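PDB 4M16: bartonella effector protein (Bep) substrate of VirB T4SS from Bartonella sp. AR 15-3, which probably transfers AMP from ATP to tyrosine or threonine side chains of target proteins, through the Fic domain contained in this N-terminal fragment. Local coordinates for residues C192-A197 with H204-S209. Residues are numbered along the deposited sequence; the frame is centred on the assembly and turned at random.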
loop_
_atom_site.group_PDB
_atom_site.type_symbol
_atom_site.label_atom_id
_atom_site.label_comp_id
_atom_site.label_asym_id
_atom_site.label_seq_id
_atom_site.Cartn_x
_atom_site.Cartn_y
_atom_site.Cartn_z
ATOM N N CYS A 192 1.744 9.717 -5.801
ATOM C CA CYS A 192 0.684 8.719 -5.902
ATOM C C CYS A 192 -0.581 9.356 -6.479
ATOM O O CYS A 192 -1.207 8.816 -7.370
ATOM C CB CYS A 192 0.389 8.087 -4.543
ATOM S SG CYS A 192 1.719 7.038 -3.913
ATOM N N ASN A 193 -0.936 10.529 -5.973
ATOM C CA ASN A 193 -2.130 11.212 -6.443
ATOM C C ASN A 193 -1.935 11.639 -7.920
ATOM O O ASN A 193 -2.815 11.425 -8.751
ATOM C CB ASN A 193 -2.543 12.340 -5.499
ATOM C CG ASN A 193 -3.053 11.821 -4.128
ATOM O OD1 ASN A 193 -3.337 10.627 -3.911
ATOM N ND2 ASN A 193 -3.186 12.744 -3.201
ATOM N N ASP A 194 -0.762 12.144 -8.275
ATOM C CA ASP A 194 -0.496 12.464 -9.694
ATOM C C ASP A 194 -0.580 11.257 -10.644
ATOM O O ASP A 194 -1.042 11.398 -11.798
ATOM C CB ASP A 194 0.871 13.149 -9.876
ATOM C CG ASP A 194 0.871 14.620 -9.475
ATOM O OD1 ASP A 194 -0.162 15.167 -9.084
ATOM O OD2 ASP A 194 1.954 15.227 -9.556
ATOM N N ALA A 195 -0.094 10.104 -10.198
ATOM C CA ALA A 195 -0.157 8.875 -10.997
ATOM C C ALA A 195 -1.601 8.546 -11.359
ATOM O O ALA A 195 -1.855 8.086 -12.465
ATOM C CB ALA A 195 0.518 7.697 -10.278
ATOM N N MET A 196 -2.543 8.820 -10.461
ATOM C CA MET A 196 -3.963 8.551 -10.754
ATOM C C MET A 196 -4.672 9.689 -11.454
ATOM O O MET A 196 -5.598 9.435 -12.239
ATOM C CB MET A 196 -4.734 8.107 -9.489
ATOM C CG MET A 196 -4.429 6.630 -9.197
ATOM S SD MET A 196 -4.940 6.183 -7.575
ATOM C CE MET A 196 -6.727 6.409 -7.717
ATOM N N ALA A 197 -4.244 10.932 -11.174
ATOM C CA ALA A 197 -4.958 12.131 -11.666
ATOM C C ALA A 197 -4.549 12.495 -13.104
ATOM O O ALA A 197 -5.399 12.799 -13.932
ATOM C CB ALA A 197 -4.752 13.332 -10.744
ATOM N N HIS A 204 3.287 8.791 -15.495
ATOM C CA HIS A 204 4.498 7.930 -15.283
ATOM C C HIS A 204 5.678 8.753 -14.653
ATOM O O HIS A 204 6.383 8.319 -13.698
ATOM C CB HIS A 204 4.869 7.266 -16.619
ATOM C CG HIS A 204 5.969 6.272 -16.522
ATOM N ND1 HIS A 204 5.776 4.964 -16.094
ATOM C CD2 HIS A 204 7.290 6.399 -16.787
ATOM C CE1 HIS A 204 6.933 4.333 -16.129
ATOM N NE2 HIS A 204 7.865 5.178 -16.548
ATOM N N GLN A 205 5.888 9.961 -15.174
ATOM C CA GLN A 205 6.975 10.825 -14.667
ATOM C C GLN A 205 6.799 11.266 -13.220
ATOM O O GLN A 205 7.799 11.469 -12.474
ATOM C CB GLN A 205 7.171 12.056 -15.567
ATOM C CG GLN A 205 8.368 12.877 -15.181
ATOM C CD GLN A 205 9.649 12.067 -15.242
ATOM O OE1 GLN A 205 9.989 11.507 -16.294
ATOM N NE2 GLN A 205 10.364 11.995 -14.115
ATOM N N ALA A 206 5.546 11.472 -12.807
ATOM C CA ALA A 206 5.310 11.784 -11.394
ATOM C C ALA A 206 5.932 10.700 -10.473
ATOM O O ALA A 206 6.675 10.942 -9.522
ATOM C CB ALA A 206 3.807 11.892 -11.117
ATOM N N MET A 207 5.626 9.466 -10.782
ATOM C CA MET A 207 6.104 8.383 -9.938
ATOM C C MET A 207 7.592 8.062 -10.165
ATOM O O MET A 207 8.303 7.690 -9.215
ATOM C CB MET A 207 5.203 7.184 -10.231
ATOM C CG MET A 207 5.379 5.980 -9.326
ATOM S SD MET A 207 5.036 6.359 -7.625
ATOM C CE MET A 207 3.249 6.513 -7.613
ATOM N N LYS A 208 8.085 8.225 -11.386
ATOM C CA LYS A 208 9.510 7.980 -11.662
ATOM C C LYS A 208 10.442 8.891 -10.837
ATOM O O LYS A 208 11.477 8.425 -10.353
ATOM C CB LYS A 208 9.822 8.168 -13.118
ATOM C CG LYS A 208 11.263 7.781 -13.477
ATOM C CD LYS A 208 11.459 7.778 -14.976
ATOM C CE LYS A 208 12.906 7.543 -15.357
ATOM N NZ LYS A 208 13.012 7.455 -16.818
ATOM N N SER A 209 10.087 10.170 -10.681
ATOM C CA SER A 209 10.912 11.112 -9.877
ATOM C C SER A 209 11.011 10.624 -8.457
ATOM O O SER A 209 12.100 10.615 -7.875
ATOM C CB SER A 209 10.338 12.531 -9.813
ATOM O OG SER A 209 9.736 12.852 -11.037
#
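M207 reaches across to helix 185-197 with nothing but its methyl end. CG stands anti to the backbone N (chi1 -172°), and bends at the next two torsions fold the thioether over, which carries CE to 3.8 Å from CA of C192. The same methyl lies 4.0 Å from SG of C192 and 4.0 Å from CB of A195, so it nestles between one turn's backbone and two small side chains. Nearer the surface, the packing is methyl against methylene: CB of A206 meets CB of D194 at 3.4 Å, a tight contact where the helices run closest, with the two CA atoms 6.1 Å apart. The D194 carboxylate points outward from its own helix, and OD2 only skirts the A206 methyl CB at 4.1 Å.

The side-chain hydrogen bond within the two segments lies in helix 200-214. There OG of S209 donates to the carbonyl O of Q205 at 2.8 Å, and that oxygen also accepts from the S209 backbone N. Beneath the pair lies helix 135-152: C192 rests on N150, M207 on S147, while H204 bonds through NE2 to E140 of that helix.

With short segment axes 7.9 Å apart and 162° between their directions, joined by a brief connection, helices 185-197 and 200-214 form an antiparallel helical hairpin. C192, A195 and A206 let the two come close; C192, H204 and M207 seat the hairpin on helix 135-152 of this mainly helical Fic-domain fragment.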